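Local coordinates for protein peptidoglycan D,D-transpeptidase PbpA (Mycobacterium tuberculosis, PDB 3UN7) that probably cross-links peptidoglycan in the cell wall as a penicillin-binding D,D-transpeptidase and takes part in the regulation of cell length, at residues 247-252 / 393-398; 192-197 / 413-418; 208-213 / 371-376; 252-257 / 306-311; 274-279 / 321-326. One frame throughout, in Å; residues are numbered along the deposited sequence.

Contact 1: residues 247-252 / 393-398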
# COMPACT_ATOMS: atom_id res chain seq x y z
N GLU A 247 10.82 24.88 -1.07
CA GLU A 247 9.74 25.48 -0.32
C GLU A 247 8.37 24.99 -0.83
O GLU A 247 7.53 24.60 -0.03
CB GLU A 247 9.83 27.01 -0.36
CG GLU A 247 8.94 27.70 0.65
CD GLU A 247 9.27 29.17 0.84
OE1 GLU A 247 9.63 29.85 -0.15
OE2 GLU A 247 9.16 29.65 1.99
N ALA A 248 8.18 24.98 -2.15
CA ALA A 248 6.93 24.50 -2.75
C ALA A 248 6.65 23.05 -2.37
O ALA A 248 5.50 22.68 -2.10
CB ALA A 248 6.97 24.64 -4.27
N PHE A 249 7.69 22.23 -2.34
CA PHE A 249 7.51 20.82 -1.96
C PHE A 249 7.05 20.69 -0.52
O PHE A 249 6.06 20.01 -0.25
CB PHE A 249 8.81 20.02 -2.18
CG PHE A 249 8.64 18.54 -1.97
CD1 PHE A 249 8.38 17.71 -3.05
CD2 PHE A 249 8.74 17.98 -0.69
CE1 PHE A 249 8.23 16.34 -2.86
CE2 PHE A 249 8.57 16.61 -0.49
CZ PHE A 249 8.32 15.79 -1.59
N VAL A 250 7.75 21.32 0.42
CA VAL A 250 7.40 21.14 1.82
C VAL A 250 6.03 21.75 2.13
O VAL A 250 5.26 21.19 2.91
CB VAL A 250 8.52 21.58 2.82
CG1 VAL A 250 9.86 21.01 2.39
CG2 VAL A 250 8.60 23.07 2.95
N LYS A 251 5.71 22.88 1.49
CA LYS A 251 4.40 23.50 1.63
C LYS A 251 3.36 22.82 0.76
O LYS A 251 2.16 23.01 0.96
CB LYS A 251 4.49 24.99 1.31
CG LYS A 251 5.21 25.81 2.39
CD LYS A 251 5.04 27.30 2.13
CE LYS A 251 4.68 28.02 3.42
NZ LYS A 251 4.24 29.42 3.15
N SER A 252 3.82 22.01 -0.20
CA SER A 252 2.97 21.28 -1.15
C SER A 252 2.05 22.20 -1.97
O SER A 252 0.84 21.97 -2.07
CB SER A 252 2.17 20.18 -0.43
OG SER A 252 1.67 19.24 -1.37
N ALA A 393 10.68 10.85 7.15
CA ALA A 393 10.55 11.51 5.87
C ALA A 393 9.15 11.16 5.39
O ALA A 393 8.78 9.99 5.41
CB ALA A 393 11.59 10.97 4.88
N SER A 394 8.39 12.15 4.96
CA SER A 394 7.02 11.89 4.57
C SER A 394 6.51 12.81 3.48
O SER A 394 7.15 13.80 3.13
CB SER A 394 6.11 12.01 5.80
OG SER A 394 5.93 13.37 6.15
N LYS A 395 5.33 12.47 2.95
CA LYS A 395 4.55 13.39 2.13
C LYS A 395 3.07 13.14 2.46
O LYS A 395 2.59 12.02 2.30
CB LYS A 395 4.80 13.17 0.64
CG LYS A 395 4.14 14.23 -0.26
CD LYS A 395 4.91 15.55 -0.19
CE LYS A 395 4.23 16.68 -0.96
NZ LYS A 395 2.93 17.06 -0.36
N THR A 396 2.36 14.17 2.93
CA THR A 396 0.92 14.03 3.17
C THR A 396 0.15 14.84 2.15
O THR A 396 0.54 15.96 1.79
CB THR A 396 0.48 14.37 4.64
OG1 THR A 396 -0.13 15.65 4.71
CG2 THR A 396 1.61 14.31 5.61
N GLY A 397 -0.94 14.27 1.64
CA GLY A 397 -1.74 15.02 0.68
C GLY A 397 -3.17 14.54 0.59
O GLY A 397 -3.59 13.62 1.31
N THR A 398 -3.92 15.19 -0.29
CA THR A 398 -5.29 14.80 -0.57
C THR A 398 -5.37 14.47 -2.04
O THR A 398 -4.48 14.82 -2.82
CB THR A 398 -6.29 15.94 -0.30
OG1 THR A 398 -6.00 17.03 -1.18
CG2 THR A 398 -6.19 16.43 1.11
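Two signature motifs of the penicillin-binding proteins meet here: K395 opens the K-T-G motif on strand 393-399, and S252 heads the S-x-N motif directly after helix 245-251. The polar evidence is one bond, K395 NZ donating to S252 OG over 2.7 Å. The lysine reaches the serine because its chain is extended in its first torsion but bends at chi2 (75°) and again at chi4 (66°), which carries NZ away from the strand toward the helix end. A longer bond from K395 NZ to the carbonyl O of T396, 3.4 Å, is weak. S252 OG also bonds K196 NZ, so two lysine ends converge on one buried hydroxyl.

The methylene part of K395 is held by packing. Its CD lies 3.7 Å from F249 CZ, and K395 CE stands 4.2 Å above one face of the F249 phenyl ring, offset toward its rim. K395 NZ is 5.7 Å from the F249 ring centroid, close to the ring normal; at that length a cation-pi attraction is weak at most. F249 is itself packed against L373 and M374 of helix 364-379 and V197 and T200 of helix 196-205.

S252 is placed by a Schellman motif: with phi at 58° it leaves the helix, and C253 N bonds back to A248 O. The side chain of S252 lies about 4 Å from that of S193, the acyl-ester serine by similarity. Serine and lysine side by side in this way are typical of the active-site cleft of the penicillin-binding transpeptidase fold.

Contact 2: residues 192-197 / 413-418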
# COMPACT_ATOMS: atom_id res chain seq x y z
N GLY A 192 -3.02 12.02 -5.81
CA GLY A 192 -3.07 13.44 -5.46
C GLY A 192 -1.71 14.04 -5.16
O GLY A 192 -0.74 13.76 -5.85
N SER A 193 -1.65 14.85 -4.11
CA SER A 193 -0.43 15.55 -3.69
C SER A 193 0.78 14.65 -3.44
O SER A 193 1.92 15.12 -3.55
CB SER A 193 -0.70 16.37 -2.42
OG SER A 193 -1.73 17.31 -2.68
N THR A 194 0.56 13.38 -3.08
CA THR A 194 1.70 12.47 -2.88
C THR A 194 2.52 12.30 -4.17
O THR A 194 3.72 12.02 -4.13
CB THR A 194 1.29 11.06 -2.35
OG1 THR A 194 0.30 10.47 -3.19
CG2 THR A 194 0.78 11.12 -0.89
N PHE A 195 1.85 12.47 -5.31
CA PHE A 195 2.48 12.31 -6.63
C PHE A 195 3.50 13.40 -6.96
O PHE A 195 4.32 13.22 -7.85
CB PHE A 195 1.43 12.21 -7.74
CG PHE A 195 1.91 11.45 -8.95
CD1 PHE A 195 2.22 10.10 -8.85
CD2 PHE A 195 2.09 12.09 -10.17
CE1 PHE A 195 2.68 9.40 -9.95
CE2 PHE A 195 2.55 11.38 -11.27
CZ PHE A 195 2.84 10.03 -11.15
N LYS A 196 3.46 14.51 -6.22
CA LYS A 196 4.49 15.55 -6.35
C LYS A 196 5.89 14.98 -6.05
O LYS A 196 6.89 15.58 -6.41
CB LYS A 196 4.17 16.74 -5.46
CG LYS A 196 2.83 17.39 -5.75
CD LYS A 196 2.47 18.42 -4.68
CE LYS A 196 1.16 19.11 -4.99
NZ LYS A 196 0.63 19.84 -3.80
N VAL A 197 5.94 13.83 -5.39
CA VAL A 197 7.21 13.13 -5.22
C VAL A 197 7.74 12.70 -6.60
O VAL A 197 8.93 12.84 -6.88
CB VAL A 197 7.06 11.90 -4.29
CG1 VAL A 197 8.32 11.05 -4.31
CG2 VAL A 197 6.73 12.34 -2.85
N TRP A 413 -3.96 10.90 1.98
CA TRP A 413 -2.82 10.01 1.84
C TRP A 413 -1.70 10.46 2.76
O TRP A 413 -1.51 11.66 2.98
CB TRP A 413 -2.25 10.11 0.43
CG TRP A 413 -2.93 9.37 -0.69
CD1 TRP A 413 -3.79 9.89 -1.60
CD2 TRP A 413 -2.70 8.00 -1.08
NE1 TRP A 413 -4.16 8.93 -2.52
CE2 TRP A 413 -3.49 7.76 -2.23
CE3 TRP A 413 -1.92 6.95 -0.56
CZ2 TRP A 413 -3.53 6.51 -2.87
CZ3 TRP A 413 -1.96 5.69 -1.20
CH2 TRP A 413 -2.76 5.49 -2.34
N TYR A 414 -0.93 9.49 3.25
CA TYR A 414 0.35 9.75 3.91
C TYR A 414 1.29 8.67 3.42
O TYR A 414 0.98 7.49 3.52
CB TYR A 414 0.19 9.63 5.42
CG TYR A 414 1.42 9.91 6.27
CD1 TYR A 414 1.86 11.22 6.50
CD2 TYR A 414 2.09 8.87 6.92
CE1 TYR A 414 2.96 11.48 7.33
CE2 TYR A 414 3.17 9.11 7.73
CZ TYR A 414 3.61 10.40 7.92
OH TYR A 414 4.68 10.60 8.75
N ILE A 415 2.43 9.06 2.86
CA ILE A 415 3.48 8.10 2.54
C ILE A 415 4.75 8.52 3.27
O ILE A 415 5.01 9.72 3.42
CB ILE A 415 3.71 7.91 1.01
CG1 ILE A 415 4.13 9.22 0.32
CG2 ILE A 415 2.43 7.36 0.35
CD1 ILE A 415 4.68 9.01 -1.09
N ALA A 416 5.52 7.55 3.76
CA ALA A 416 6.61 7.89 4.69
C ALA A 416 7.61 6.77 4.86
O ALA A 416 7.34 5.63 4.52
CB ALA A 416 6.04 8.30 6.06
N PHE A 417 8.79 7.14 5.35
CA PHE A 417 9.77 6.16 5.78
C PHE A 417 10.58 6.69 6.95
O PHE A 417 10.63 7.89 7.20
CB PHE A 417 10.64 5.67 4.61
CG PHE A 417 11.42 6.75 3.92
CD1 PHE A 417 12.72 7.04 4.33
CD2 PHE A 417 10.88 7.43 2.81
CE1 PHE A 417 13.47 8.02 3.66
CE2 PHE A 417 11.63 8.40 2.15
CZ PHE A 417 12.92 8.70 2.57
N ALA A 418 11.19 5.77 7.70
CA ALA A 418 11.88 6.12 8.94
C ALA A 418 12.75 4.95 9.38
O ALA A 418 12.48 3.82 9.00
CB ALA A 418 10.85 6.46 10.03
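T194 of the S-x-x-K motif, which starts at S193 (the acyl-ester nucleophile by similarity), and V197 just after the motif pack on W413 and I415 of strand 411-418 and so lay the motif and the first part of the helix that follows against the antiparallel sheet of the transpeptidase domain.

Apolar contacts carry most of the joint. The methyl CG2 of T194 meets W413 CB at 3.5 Å and I415 CG1 at 4.0 Å, filling the corner between two alternate residues that point from the same side of the strand. One turn on, V197 CG2 approaches I415 CD1 more loosely, at 4.3 Å. I415 can meet both because CG1 occupies the crowded position between its backbone N and carbonyl carbon (chi1 61°), with CD1 extended beyond it.

No hydrogen bond crosses between the segments; the polar groups are satisfied nearby. T194 OG1 bonds P191 O and N320 ND2, while W413 NE1 bonds P190 O, so carbonyls just before the motif hold both the threonine hydroxyl and the indole N-H.

Backbone bonds shape the motif itself. A short 3-10 segment runs into the helix, with F195 N bonded to G192 O at 2.9 Å and K196 N to S193 O at 3.1 Å.

The remaining approach is to a ring: T194 OG1 stands over one face of the W413 indole, 4.2 Å above the plane and displaced toward its rim.

Contact 3: residues 208-213 / 371-376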
# COMPACT_ATOMS: atom_id res chain seq x y z
N ALA A 208 16.61 20.09 -12.76
CA ALA A 208 16.07 21.14 -11.91
C ALA A 208 16.82 21.14 -10.58
O ALA A 208 17.41 20.13 -10.19
CB ALA A 208 14.57 20.94 -11.68
N THR A 209 16.83 22.28 -9.89
CA THR A 209 17.45 22.34 -8.57
C THR A 209 16.40 22.72 -7.55
O THR A 209 15.36 23.29 -7.89
CB THR A 209 18.63 23.33 -8.48
OG1 THR A 209 18.14 24.67 -8.58
CG2 THR A 209 19.66 23.08 -9.57
N GLU A 210 16.69 22.40 -6.29
CA GLU A 210 15.80 22.66 -5.19
C GLU A 210 15.62 24.14 -4.92
O GLU A 210 14.65 24.54 -4.27
CB GLU A 210 16.36 22.03 -3.92
CG GLU A 210 16.36 20.52 -3.89
CD GLU A 210 16.80 20.01 -2.54
OE1 GLU A 210 16.73 20.80 -1.57
OE2 GLU A 210 17.21 18.84 -2.43
N THR A 211 16.56 24.94 -5.40
CA THR A 211 16.58 26.35 -5.07
C THR A 211 16.00 27.20 -6.18
O THR A 211 15.86 28.40 -6.00
CB THR A 211 18.00 26.88 -4.73
OG1 THR A 211 18.47 27.72 -5.80
CG2 THR A 211 18.98 25.75 -4.48
N GLU A 212 15.65 26.59 -7.31
CA GLU A 212 15.11 27.35 -8.42
C GLU A 212 13.69 27.82 -8.12
O GLU A 212 12.96 27.18 -7.35
CB GLU A 212 15.16 26.58 -9.74
CG GLU A 212 14.15 25.44 -9.84
CD GLU A 212 13.49 25.40 -11.20
OE1 GLU A 212 13.37 26.47 -11.85
OE2 GLU A 212 13.09 24.29 -11.60
N GLN A 213 13.30 28.92 -8.76
CA GLN A 213 12.12 29.66 -8.36
C GLN A 213 10.89 29.30 -9.19
O GLN A 213 10.96 29.27 -10.41
CB GLN A 213 12.42 31.17 -8.44
CG GLN A 213 13.54 31.62 -7.49
CD GLN A 213 13.17 31.43 -6.03
OE1 GLN A 213 13.84 30.70 -5.29
NE2 GLN A 213 12.08 32.07 -5.61
N THR A 371 14.67 12.56 -0.15
CA THR A 371 14.65 12.27 1.28
C THR A 371 14.66 13.55 2.13
O THR A 371 13.86 13.71 3.06
CB THR A 371 15.84 11.37 1.66
OG1 THR A 371 15.74 10.13 0.95
CG2 THR A 371 15.83 11.09 3.14
N GLU A 372 15.57 14.47 1.79
CA GLU A 372 15.70 15.76 2.45
C GLU A 372 14.42 16.59 2.31
O GLU A 372 13.95 17.21 3.27
CB GLU A 372 16.91 16.48 1.86
CG GLU A 372 17.03 17.98 2.09
CD GLU A 372 17.82 18.66 0.96
OE1 GLU A 372 17.43 19.80 0.57
OE2 GLU A 372 18.79 18.03 0.44
N LEU A 373 13.84 16.58 1.12
CA LEU A 373 12.58 17.29 0.86
C LEU A 373 11.46 16.72 1.73
O LEU A 373 10.66 17.46 2.30
CB LEU A 373 12.23 17.19 -0.63
CG LEU A 373 13.10 18.03 -1.58
CD1 LEU A 373 12.66 17.93 -3.04
CD2 LEU A 373 13.08 19.47 -1.16
N MET A 374 11.42 15.40 1.82
CA MET A 374 10.42 14.68 2.59
C MET A 374 10.62 14.81 4.10
O MET A 374 9.65 14.86 4.86
CB MET A 374 10.36 13.22 2.13
CG MET A 374 9.73 13.07 0.76
SD MET A 374 9.77 11.36 0.14
CE MET A 374 8.54 10.57 1.20
N VAL A 375 11.87 14.87 4.54
CA VAL A 375 12.16 15.24 5.94
C VAL A 375 11.60 16.65 6.24
O VAL A 375 10.98 16.88 7.29
CB VAL A 375 13.67 15.15 6.28
CG1 VAL A 375 13.99 15.84 7.61
CG2 VAL A 375 14.10 13.67 6.33
N GLY A 376 11.79 17.57 5.30
CA GLY A 376 11.26 18.93 5.44
C GLY A 376 9.74 18.95 5.49
O GLY A 376 9.16 19.64 6.34
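E372 OE1 lies 2.5 Å from E210 OE1, the closest polar approach between the two segments. The two glutamates arrive from opposite directions, E210 from the type I turn 209-212 and E372 from helix 364-379, and their carboxylate planes are turned 55° apart. E210 extends straight across: its CG lies opposite the carbonyl carbon (chi1 -69°), and the chain beyond CG is fully drawn out. On the helix, E372 is likewise extended beyond CG. The other oxygen pairs stay further apart: E210 OE2 lies 3.2 Å from E372 OE1 and 3.4 Å from E372 OE2, acceptor against acceptor in both cases, with no bond between them.

L373 CD2, from a buried residue, lies 3.9 Å from E210 OE1 and gives that oxygen an apolar neighbour. The turn and the helix are also bridged by R246 of helix 245-251, whose side chain touches both E210 and L373 and whose backbone bonds that of E210.

With E210 OE1 and E372 OE1 only 2.5 Å apart, two ionised acids would repel. The distance therefore suggests that one of the two acids is probably protonated in this crystal, where both glutamates also touch a lattice neighbour.

Contact 4: residues 252-257 / 306-311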
# COMPACT_ATOMS: atom_id res chain seq x y z
N SER A 252 3.82 22.01 -0.20
CA SER A 252 2.97 21.28 -1.15
C SER A 252 2.05 22.20 -1.97
O SER A 252 0.84 21.97 -2.07
CB SER A 252 2.17 20.18 -0.43
OG SER A 252 1.67 19.24 -1.37
N CYS A 253 2.64 23.24 -2.56
CA CYS A 253 1.86 24.26 -3.26
C CYS A 253 1.52 23.76 -4.65
O CYS A 253 2.41 23.52 -5.45
CB CYS A 253 2.64 25.57 -3.32
SG CYS A 253 3.03 26.26 -1.70
N ASN A 254 0.23 23.63 -4.94
CA ASN A 254 -0.23 23.06 -6.22
C ASN A 254 0.25 23.76 -7.48
O ASN A 254 0.65 23.11 -8.45
CB ASN A 254 -1.76 22.98 -6.27
CG ASN A 254 -2.32 21.89 -5.39
OD1 ASN A 254 -1.66 20.87 -5.12
ND2 ASN A 254 -3.56 22.08 -4.93
N THR A 255 0.17 25.08 -7.49
CA THR A 255 0.42 25.83 -8.73
C THR A 255 1.89 25.75 -9.17
O THR A 255 2.19 25.68 -10.37
CB THR A 255 -0.07 27.29 -8.62
OG1 THR A 255 0.62 27.95 -7.55
CG2 THR A 255 -1.57 27.32 -8.34
N ALA A 256 2.79 25.72 -8.19
CA ALA A 256 4.21 25.48 -8.41
C ALA A 256 4.49 24.13 -9.08
O ALA A 256 5.37 24.04 -9.93
CB ALA A 256 4.98 25.61 -7.10
N PHE A 257 3.77 23.08 -8.68
CA PHE A 257 3.96 21.78 -9.32
C PHE A 257 3.25 21.63 -10.67
O PHE A 257 3.71 20.88 -11.53
CB PHE A 257 3.65 20.65 -8.33
CG PHE A 257 4.72 20.49 -7.31
CD1 PHE A 257 5.84 19.72 -7.60
CD2 PHE A 257 4.67 21.18 -6.11
CE1 PHE A 257 6.88 19.60 -6.68
CE2 PHE A 257 5.70 21.07 -5.18
CZ PHE A 257 6.81 20.27 -5.48
N THR A 306 -2.03 15.93 -14.00
CA THR A 306 -1.22 14.74 -13.71
C THR A 306 -0.09 15.04 -12.73
O THR A 306 0.25 14.20 -11.88
CB THR A 306 -0.64 14.12 -15.01
OG1 THR A 306 -1.73 13.65 -15.83
CG2 THR A 306 0.31 12.94 -14.70
N SER A 307 0.46 16.25 -12.83
CA SER A 307 1.65 16.67 -12.09
C SER A 307 1.38 16.80 -10.60
O SER A 307 2.31 16.76 -9.80
CB SER A 307 2.18 18.01 -12.63
OG SER A 307 2.55 17.87 -13.99
N ILE A 308 0.11 16.97 -10.25
CA ILE A 308 -0.34 16.97 -8.84
C ILE A 308 -1.23 15.75 -8.55
O ILE A 308 -2.09 15.77 -7.66
CB ILE A 308 -1.04 18.29 -8.46
CG1 ILE A 308 -2.22 18.58 -9.40
CG2 ILE A 308 -0.02 19.44 -8.46
CD1 ILE A 308 -3.06 19.82 -9.00
N GLY A 309 -0.99 14.69 -9.31
CA GLY A 309 -1.54 13.37 -9.06
C GLY A 309 -3.02 13.20 -9.32
O GLY A 309 -3.67 12.35 -8.71
N GLN A 310 -3.56 14.03 -10.21
CA GLN A 310 -4.96 13.90 -10.59
C GLN A 310 -5.09 13.38 -12.03
O GLN A 310 -4.30 12.53 -12.45
CB GLN A 310 -5.73 15.23 -10.40
CG GLN A 310 -5.76 15.77 -8.96
CD GLN A 310 -6.43 14.83 -7.93
OE1 GLN A 310 -6.34 15.07 -6.73
NE2 GLN A 310 -7.13 13.79 -8.41
N LYS A 311 -6.08 13.88 -12.76
CA LYS A 311 -6.46 13.33 -14.07
C LYS A 311 -6.56 11.79 -14.06
O LYS A 311 -7.42 11.22 -13.38
CB LYS A 311 -5.55 13.86 -15.19
CG LYS A 311 -6.08 13.62 -16.63
CD LYS A 311 -7.55 14.05 -16.79
CE LYS A 311 -8.11 13.77 -18.19
NZ LYS A 311 -8.03 14.99 -19.03
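I308 and S307, in the type I turn that follows helix 300-306, pack on the start of helix 254-264, whose first residue, N254, is the last of the S-x-N motif of the penicillin-binding proteins.

The tight part is apolar and backbone. I308 CG2 sits 3.7 Å from the carbonyl O of N254 and 3.9 Å from F257 CB, so one methyl branch spans one helical turn. This branch lies beside the backbone N of I308 while CG1 takes the position between N and carbonyl carbon (chi1 56°). Closer still, S307 CB meets F257 O at 3.4 Å; the S307 hydroxyl instead bonds L303 O. The turn is closed by G309 N bonding T306 O at 2.9 Å, and G309, with positive phi, is the C-prime residue of a Schellman motif that also joins Q310 N to M305 O.

Contact is looser toward the side chain of N254, a partly exposed residue, whose OD1 comes no nearer to I308 CG2 than 4.0 Å. The amide's polar atoms are engaged elsewhere: OD1 accepts from K196 NZ and ND2 donates to E230 O.

F257 starts toward the turn, but its ring leads away to T199 and T200 of helix 196-205. At the ring's edge and in its plane lies C253 O, 3.3 Å from F257 CD2.

Contact 5: residues 274-279 / 321-326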
# COMPACT_ATOMS: atom_id res chain seq x y z
N ARG A 274 7.21 5.36 -14.75
CA ARG A 274 7.61 4.00 -15.11
C ARG A 274 8.79 3.51 -14.26
O ARG A 274 8.80 2.37 -13.79
CB ARG A 274 7.95 3.92 -16.60
CG ARG A 274 7.86 2.52 -17.18
CD ARG A 274 6.44 2.20 -17.67
NE ARG A 274 6.13 2.80 -18.98
CZ ARG A 274 5.54 3.98 -19.17
NH1 ARG A 274 5.19 4.75 -18.13
NH2 ARG A 274 5.30 4.41 -20.39
N ALA A 275 9.78 4.38 -14.07
CA ALA A 275 10.94 4.05 -13.25
C ALA A 275 10.52 3.65 -11.83
O ALA A 275 11.17 2.84 -11.18
CB ALA A 275 11.91 5.22 -13.21
N PHE A 276 9.41 4.23 -11.37
CA PHE A 276 8.89 3.96 -10.04
C PHE A 276 7.81 2.90 -10.03
O PHE A 276 7.09 2.77 -9.04
CB PHE A 276 8.37 5.24 -9.40
CG PHE A 276 9.41 6.01 -8.66
CD1 PHE A 276 9.77 5.65 -7.36
CD2 PHE A 276 10.03 7.09 -9.26
CE1 PHE A 276 10.73 6.39 -6.65
CE2 PHE A 276 11.01 7.85 -8.56
CZ PHE A 276 11.36 7.49 -7.27
N GLY A 277 7.68 2.16 -11.13
CA GLY A 277 6.82 0.99 -11.20
C GLY A 277 5.42 1.19 -11.76
O GLY A 277 4.65 0.23 -11.82
N LEU A 278 5.07 2.41 -12.14
CA LEU A 278 3.76 2.62 -12.77
C LEU A 278 3.81 2.14 -14.21
O LEU A 278 4.87 2.15 -14.83
CB LEU A 278 3.37 4.09 -12.72
CG LEU A 278 2.70 4.62 -11.44
CD1 LEU A 278 3.58 4.41 -10.21
CD2 LEU A 278 2.38 6.10 -11.63
N ASP A 279 2.66 1.72 -14.73
CA ASP A 279 2.54 1.31 -16.13
C ASP A 279 3.42 0.10 -16.48
O ASP A 279 3.75 -0.14 -17.64
CB ASP A 279 2.75 2.51 -17.06
CG ASP A 279 1.66 3.55 -16.89
OD1 ASP A 279 0.51 3.26 -17.28
OD2 ASP A 279 1.93 4.63 -16.32
N ALA A 321 3.40 3.01 -1.21
CA ALA A 321 4.40 2.56 -0.21
C ALA A 321 5.73 2.25 -0.88
O ALA A 321 6.79 2.55 -0.32
CB ALA A 321 3.92 1.31 0.58
N GLU A 322 5.66 1.66 -2.07
CA GLU A 322 6.84 1.28 -2.86
C GLU A 322 7.67 2.50 -3.31
O GLU A 322 8.91 2.45 -3.31
CB GLU A 322 6.40 0.46 -4.08
CG GLU A 322 7.10 -0.91 -4.23
CD GLU A 322 6.48 -1.79 -5.32
OE1 GLU A 322 5.24 -1.97 -5.31
OE2 GLU A 322 7.23 -2.31 -6.19
N ILE A 323 7.00 3.58 -3.70
CA ILE A 323 7.71 4.85 -4.02
C ILE A 323 8.50 5.31 -2.81
O ILE A 323 9.70 5.61 -2.92
CB ILE A 323 6.73 5.95 -4.49
CG1 ILE A 323 6.16 5.60 -5.86
CG2 ILE A 323 7.43 7.32 -4.57
CD1 ILE A 323 4.87 6.33 -6.18
N ALA A 324 7.85 5.33 -1.65
CA ALA A 324 8.51 5.71 -0.41
C ALA A 324 9.67 4.74 -0.06
O ALA A 324 10.76 5.18 0.34
CB ALA A 324 7.49 5.80 0.75
N ALA A 325 9.44 3.43 -0.23
CA ALA A 325 10.46 2.40 0.05
C ALA A 325 11.67 2.53 -0.89
O ALA A 325 12.81 2.37 -0.48
CB ALA A 325 9.84 1.01 -0.09
N THR A 326 11.39 2.80 -2.15
CA THR A 326 12.43 3.04 -3.16
C THR A 326 13.36 4.22 -2.80
O THR A 326 14.58 4.07 -2.81
CB THR A 326 11.79 3.22 -4.57
OG1 THR A 326 11.13 1.99 -4.91
CG2 THR A 326 12.83 3.53 -5.65
O HOH W 1 8.78 2.09 -6.62
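F276 reaches from the end of helix 266-275 to I323 and T326, one turn apart on helix 317-328. Its CB comes within 4.2 Å of I323 CG1. Further out, F276 CD1 lies 3.9 Å from the same CG1 and 4.0 Å from I323 CG2, so this one ring carbon meets both branches of the isoleucine, the two side chains crossing at about a right angle. F276 CE1 then reaches T326 CG2 at 3.7 Å, while the tip, CZ, has no closer approach than 4.5 Å to T326 CG2. I198 and A201 of helix 196-205 also touch the phenylalanine, which is buried among three helices of the transpeptidase domain.

The helix stops here in a Schellman motif: G277, with phi 95°, is its C-prime residue, and G277 N bonds R274 O at 2.9 Å.

The carbonyl of F276 adds a polar link. A water donates both to F276 O and to T326 OG1. T326 OG1 in turn donates to E322 O over 2.8 Å, from 36° above the carbonyl plane, whereas T326 N comes to the same oxygen from the opposite face; OG1 is also bonded to T333 OG1.

How the contacts relate
From the N terminus, the first members of the pairs come in the order 192-197, 208-213, 247-252, 252-257 and 274-279. Contact 4 closes first, at 306-311, then contact 5 at 321-326; these two cross. Contact 3 closes at 371-376 and contact 1 at 393-398, again crossing, and each encloses both contacts 4 and 5. Contact 2, closing last at 413-418, spans all the others. Contacts 1 and 2 bring helical elements onto neighbouring strands 393-399 and 411-418, while contact 3 joins a peripheral turn to helix 364-379. Contacts 1 and 4 share S252, and contact 2 meets both through K196. Contact 5 touches contact 2 through V197 and I323.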